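Local structure of ferric-siderophore receptor protein (Streptomyces coelicolor, 2X4L) at residues A[252-265]-A[274-286]. The protein probably binds iron-loaded siderophores as the solute-binding receptor of a bacterial uptake system. Numbering follows the deposited sequence.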
loop_
_atom_site.group_PDB
_atom_site.type_symbol
_atom_site.label_atom_id
_atom_site.label_comp_id
_atom_site.label_asym_id
_atom_site.label_seq_id
_atom_site.Cartn_x
_atom_site.Cartn_y
_atom_site.Cartn_z
ATOM N N TRP A 252 3.947 -14.652 -19.467
ATOM C CA TRP A 252 3.110 -15.556 -18.720
ATOM C C TRP A 252 3.586 -16.979 -18.811
ATOM O O TRP A 252 3.453 -17.766 -17.886
ATOM C CB TRP A 252 1.686 -15.437 -19.199
ATOM C CG TRP A 252 0.978 -14.353 -18.456
ATOM C CD1 TRP A 252 0.638 -13.161 -18.940
ATOM C CD2 TRP A 252 0.559 -14.389 -17.087
ATOM N NE1 TRP A 252 0.037 -12.402 -17.950
ATOM C CE2 TRP A 252 -0.029 -13.145 -16.812
ATOM C CE3 TRP A 252 0.626 -15.355 -16.091
ATOM C CZ2 TRP A 252 -0.572 -12.816 -15.554
ATOM C CZ3 TRP A 252 0.108 -15.030 -14.786
ATOM C CH2 TRP A 252 -0.473 -13.767 -14.565
ATOM N N GLU A 253 4.134 -17.329 -19.973
ATOM C CA GLU A 253 4.657 -18.663 -20.133
ATOM C C GLU A 253 5.890 -18.894 -19.304
ATOM O O GLU A 253 6.297 -20.017 -19.171
ATOM C CB GLU A 253 4.885 -19.034 -21.633
ATOM C CG GLU A 253 5.811 -18.124 -22.401
ATOM C CD GLU A 253 5.101 -16.873 -23.029
ATOM O OE1 GLU A 253 3.970 -16.464 -22.562
ATOM O OE2 GLU A 253 5.702 -16.306 -24.003
ATOM N N ASN A 254 6.465 -17.863 -18.657
ATOM C CA ASN A 254 7.670 -18.082 -17.864
ATOM C C ASN A 254 7.465 -17.811 -16.352
ATOM O O ASN A 254 8.453 -17.649 -15.550
ATOM C CB ASN A 254 8.845 -17.213 -18.318
ATOM C CG ASN A 254 10.152 -17.526 -17.518
ATOM O OD1 ASN A 254 10.382 -18.686 -17.023
ATOM N ND2 ASN A 254 11.030 -16.491 -17.395
ATOM N N VAL A 255 6.203 -17.921 -15.940
ATOM C CA VAL A 255 5.925 -17.651 -14.491
ATOM C C VAL A 255 6.474 -18.726 -13.532
ATOM O O VAL A 255 6.536 -18.549 -12.318
ATOM C CB VAL A 255 4.453 -17.319 -14.205
ATOM C CG1 VAL A 255 4.072 -16.012 -14.924
ATOM C CG2 VAL A 255 3.544 -18.506 -14.523
ATOM N N ASP A 256 6.883 -19.880 -14.072
ATOM C CA ASP A 256 7.543 -20.895 -13.261
ATOM C C ASP A 256 9.069 -20.726 -13.090
ATOM O O ASP A 256 9.748 -21.610 -12.598
ATOM C CB ASP A 256 7.233 -22.290 -13.838
ATOM C CG ASP A 256 7.612 -22.408 -15.348
ATOM O OD1 ASP A 256 8.023 -21.462 -16.062
ATOM O OD2 ASP A 256 7.404 -23.520 -15.933
ATOM N N LYS A 257 9.585 -19.538 -13.384
ATOM C CA LYS A 257 11.016 -19.309 -13.270
ATOM C C LYS A 257 11.604 -19.668 -11.921
ATOM O O LYS A 257 12.734 -20.221 -11.866
ATOM C CB LYS A 257 11.377 -17.878 -13.699
ATOM C CG LYS A 257 12.827 -17.532 -13.615
ATOM C CD LYS A 257 13.218 -16.176 -14.182
ATOM C CE LYS A 257 14.701 -15.982 -13.970
ATOM N NZ LYS A 257 15.215 -14.715 -14.552
ATOM N N TYR A 258 10.915 -19.203 -10.863
ATOM C CA TYR A 258 11.392 -19.349 -9.498
ATOM C C TYR A 258 10.498 -20.326 -8.726
ATOM O O TYR A 258 9.283 -20.159 -8.633
ATOM C CB TYR A 258 11.338 -17.993 -8.727
ATOM C CG TYR A 258 12.109 -16.934 -9.439
ATOM C CD1 TYR A 258 13.470 -16.940 -9.418
ATOM C CD2 TYR A 258 11.450 -15.934 -10.087
ATOM C CE1 TYR A 258 14.204 -15.959 -10.077
ATOM C CE2 TYR A 258 12.129 -14.957 -10.743
ATOM C CZ TYR A 258 13.550 -14.999 -10.744
ATOM O OH TYR A 258 14.299 -14.005 -11.373
ATOM N N PRO A 259 11.107 -21.292 -8.072
ATOM C CA PRO A 259 10.277 -22.193 -7.239
ATOM C C PRO A 259 9.777 -21.361 -6.010
ATOM O O PRO A 259 10.569 -20.641 -5.373
ATOM C CB PRO A 259 11.282 -23.241 -6.825
ATOM C CG PRO A 259 12.234 -23.265 -8.052
ATOM C CD PRO A 259 12.458 -21.847 -8.314
ATOM N N ALA A 260 8.479 -21.464 -5.734
ATOM C CA ALA A 260 7.899 -20.734 -4.631
ATOM C C ALA A 260 6.916 -21.640 -3.897
ATOM O O ALA A 260 6.278 -22.528 -4.512
ATOM C CB ALA A 260 7.202 -19.501 -5.150
ATOM N N ASP A 261 6.815 -21.482 -2.578
ATOM C CA ASP A 261 5.911 -22.220 -1.769
ATOM C C ASP A 261 4.632 -21.424 -1.444
ATOM O O ASP A 261 3.526 -21.967 -1.371
ATOM C CB ASP A 261 6.596 -22.656 -0.476
ATOM C CG ASP A 261 7.839 -23.403 -0.768
ATOM O OD1 ASP A 261 7.790 -24.371 -1.561
ATOM O OD2 ASP A 261 8.972 -22.986 -0.442
ATOM N N VAL A 262 4.795 -20.107 -1.232
ATOM C CA VAL A 262 3.652 -19.215 -0.968
ATOM C C VAL A 262 3.804 -18.075 -1.976
ATOM O O VAL A 262 4.927 -17.520 -2.145
ATOM C CB VAL A 262 3.715 -18.615 0.460
ATOM C CG1 VAL A 262 2.658 -17.553 0.617
ATOM C CG2 VAL A 262 3.541 -19.740 1.457
ATOM N N ILE A 263 2.723 -17.752 -2.669
ATOM C CA ILE A 263 2.725 -16.546 -3.569
ATOM C C ILE A 263 1.783 -15.501 -2.993
ATOM O O ILE A 263 0.639 -15.838 -2.622
ATOM C CB ILE A 263 2.306 -16.961 -4.965
ATOM C CG1 ILE A 263 3.222 -18.037 -5.464
ATOM C CG2 ILE A 263 2.298 -15.697 -5.889
ATOM C CD1 ILE A 263 2.779 -18.614 -6.925
ATOM N N ILE A 264 2.281 -14.241 -2.892
ATOM C CA ILE A 264 1.480 -13.127 -2.429
ATOM C C ILE A 264 1.233 -12.219 -3.626
ATOM O O ILE A 264 2.225 -11.757 -4.272
ATOM C CB ILE A 264 2.085 -12.460 -1.221
ATOM C CG1 ILE A 264 3.447 -11.743 -1.450
ATOM C CG2 ILE A 264 2.322 -13.622 -0.112
ATOM C CD1 ILE A 264 4.017 -10.933 -0.242
ATOM N N MET A 265 -0.039 -12.068 -4.017
ATOM C CA MET A 265 -0.382 -11.385 -5.266
ATOM C C MET A 265 -1.012 -10.013 -4.994
ATOM O O MET A 265 -1.959 -9.873 -4.235
ATOM C CB MET A 265 -1.397 -12.219 -6.053
ATOM C CG MET A 265 -0.745 -13.512 -6.672
ATOM S SD MET A 265 0.542 -13.217 -7.781
ATOM C CE MET A 265 -0.345 -12.434 -9.139
ATOM N N PRO A 274 -5.863 -13.314 -8.377
ATOM C CA PRO A 274 -5.570 -14.710 -8.603
ATOM C C PRO A 274 -6.809 -15.519 -9.032
ATOM O O PRO A 274 -6.694 -16.403 -9.859
ATOM C CB PRO A 274 -5.063 -15.182 -7.242
ATOM C CG PRO A 274 -4.656 -14.060 -6.553
ATOM C CD PRO A 274 -5.151 -12.784 -7.191
ATOM N N ALA A 275 -7.992 -15.266 -8.498
ATOM C CA ALA A 275 -9.153 -16.066 -8.907
ATOM C C ALA A 275 -9.468 -15.978 -10.410
ATOM O O ALA A 275 -10.144 -16.844 -11.000
ATOM C CB ALA A 275 -10.356 -15.658 -8.113
ATOM N N ASP A 276 -8.967 -14.913 -11.045
ATOM C CA ASP A 276 -9.322 -14.556 -12.398
ATOM C C ASP A 276 -8.229 -14.867 -13.390
ATOM O O ASP A 276 -8.317 -14.581 -14.576
ATOM C CB ASP A 276 -9.640 -13.036 -12.476
ATOM C CG ASP A 276 -10.832 -12.630 -11.688
ATOM O OD1 ASP A 276 -11.844 -13.355 -11.844
ATOM O OD2 ASP A 276 -10.769 -11.620 -10.972
ATOM N N ILE A 277 -7.070 -15.335 -12.906
ATOM C CA ILE A 277 -5.981 -15.659 -13.774
ATOM C C ILE A 277 -6.265 -16.999 -14.442
ATOM O O ILE A 277 -6.528 -17.986 -13.780
ATOM C CB ILE A 277 -4.633 -15.705 -12.974
ATOM C CG1 ILE A 277 -4.314 -14.355 -12.459
ATOM C CG2 ILE A 277 -3.525 -16.248 -13.879
ATOM C CD1 ILE A 277 -3.076 -14.423 -11.437
ATOM N N THR A 278 -6.263 -17.007 -15.752
ATOM C CA THR A 278 -6.756 -18.215 -16.477
ATOM C C THR A 278 -5.566 -18.898 -17.147
ATOM O O THR A 278 -5.688 -19.997 -17.740
ATOM C CB THR A 278 -7.891 -17.882 -17.556
ATOM O OG1 THR A 278 -7.304 -16.953 -18.463
ATOM C CG2 THR A 278 -9.029 -17.132 -16.862
ATOM N N GLU A 279 -4.401 -18.245 -17.073
ATOM C CA GLU A 279 -3.237 -18.728 -17.820
ATOM C C GLU A 279 -2.782 -20.078 -17.261
ATOM O O GLU A 279 -2.660 -20.299 -16.018
ATOM C CB GLU A 279 -2.081 -17.649 -17.776
ATOM C CG GLU A 279 -0.665 -18.310 -17.989
ATOM C CD GLU A 279 -0.383 -18.685 -19.435
ATOM O OE1 GLU A 279 -1.015 -18.098 -20.340
ATOM O OE2 GLU A 279 0.398 -19.639 -19.673
ATOM N N GLY A 280 -2.562 -21.035 -18.167
ATOM C CA GLY A 280 -2.246 -22.420 -17.777
ATOM C C GLY A 280 -0.974 -22.636 -17.002
ATOM O O GLY A 280 -0.929 -23.432 -16.081
ATOM N N THR A 281 0.023 -21.814 -17.302
ATOM C CA THR A 281 1.300 -21.884 -16.595
ATOM C C THR A 281 1.127 -21.505 -15.119
ATOM O O THR A 281 1.755 -22.069 -14.255
ATOM C CB THR A 281 2.310 -20.949 -17.259
ATOM O OG1 THR A 281 2.351 -21.291 -18.673
ATOM C CG2 THR A 281 3.674 -21.233 -16.720
ATOM N N TRP A 282 0.309 -20.486 -14.864
ATOM C CA TRP A 282 -0.040 -20.103 -13.475
ATOM C C TRP A 282 -0.788 -21.231 -12.739
ATOM O O TRP A 282 -0.471 -21.584 -11.587
ATOM C CB TRP A 282 -0.898 -18.840 -13.581
ATOM C CG TRP A 282 -1.659 -18.558 -12.259
ATOM C CD1 TRP A 282 -2.928 -18.955 -11.907
ATOM C CD2 TRP A 282 -1.127 -17.853 -11.120
ATOM N NE1 TRP A 282 -3.212 -18.551 -10.604
ATOM C CE2 TRP A 282 -2.123 -17.875 -10.121
ATOM C CE3 TRP A 282 0.146 -17.261 -10.821
ATOM C CZ2 TRP A 282 -1.959 -17.280 -8.866
ATOM C CZ3 TRP A 282 0.275 -16.642 -9.569
ATOM C CH2 TRP A 282 -0.786 -16.692 -8.615
ATOM N N LYS A 283 -1.788 -21.776 -13.412
ATOM C CA LYS A 283 -2.653 -22.764 -12.762
ATOM C C LYS A 283 -1.877 -24.015 -12.417
ATOM O O LYS A 283 -2.286 -24.776 -11.504
ATOM C CB LYS A 283 -3.816 -23.137 -13.733
ATOM C CG LYS A 283 -4.851 -22.023 -13.891
ATOM C CD LYS A 283 -6.206 -22.521 -14.412
ATOM C CE LYS A 283 -6.171 -22.621 -15.903
ATOM N NZ LYS A 283 -7.512 -22.230 -16.414
ATOM N N GLN A 284 -0.781 -24.221 -13.088
ATOM C CA GLN A 284 0.052 -25.343 -12.800
ATOM C C GLN A 284 1.148 -25.124 -11.765
ATOM O O GLN A 284 1.862 -25.989 -11.463
ATOM C CB GLN A 284 0.622 -25.904 -14.075
ATOM C CG GLN A 284 -0.485 -26.546 -14.947
ATOM C CD GLN A 284 -1.209 -27.691 -14.239
ATOM O OE1 GLN A 284 -2.442 -27.682 -14.068
ATOM N NE2 GLN A 284 -0.442 -28.677 -13.816
ATOM N N LEU A 285 1.228 -23.917 -11.217
ATOM C CA LEU A 285 2.225 -23.623 -10.190
ATOM C C LEU A 285 1.991 -24.457 -8.929
ATOM O O LEU A 285 0.861 -24.564 -8.452
ATOM C CB LEU A 285 2.216 -22.132 -9.845
ATOM C CG LEU A 285 2.856 -21.195 -10.872
ATOM C CD1 LEU A 285 2.723 -19.745 -10.433
ATOM C CD2 LEU A 285 4.316 -21.560 -11.096
ATOM N N PRO A 286 3.057 -25.043 -8.395
ATOM C CA PRO A 286 2.951 -25.865 -7.184
ATOM C C PRO A 286 2.194 -25.142 -6.074
ATOM O O PRO A 286 1.353 -25.740 -5.404
ATOM C CB PRO A 286 4.412 -26.069 -6.778
ATOM C CG PRO A 286 5.169 -25.976 -8.055
ATOM C CD PRO A 286 4.442 -24.960 -8.890
#
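E253 and T281 bring the two backbones to 5.8 Å between CA atoms, and M265 and P274 stand 7.0 Å apart by the same measure. Segment 252-265 runs from a 3-10 turn through the type I turn N254 to K257 into strand 262-265; segment 274-286 passes from another 3-10 turn to the short helix 280-283. That helix is capped by E279, whose carboxylate oxygen OE2 accepts from T281 N. Through its anti lone pair E279 OE2 also accepts from T281 OG1, at 2.7 Å. T281 CG2 lies 3.5 Å from V255 CG2, a fit that suits two small beta-branched residues. Strand 262-266 belongs to the mixed sheet of this solute-binding protein, running parallel to 200-206 and 293-296, and 274-286 lies against one side of that strand. There I263 and M265, alternate residues of the strand, both point toward segment 274-286. The bends of M265 at chi2 (-60°) and chi3 (-67°) bring its flexible chain back against the CH2 and CZ3 corner of W282, with M265 SD 4.8 Å from the centroid of the W282 six-membered ring in an oblique Met-aromatic contact. Over one face of W282 sits I277 CD1, while I263 CD1 meets L285 CD1 at 3.7 Å and also touches W282 CZ3. W252 contributes a second broad apolar surface, W252 CZ3 lying 3.9 Å from I277 CG2. Its one polar atom, NE1, is satisfied by S207 O, so the indole can be buried. The aliphatic part of E279 slides past the W252 ring in the opposite direction, with E279 CG 3.7 Å from W252 CE3.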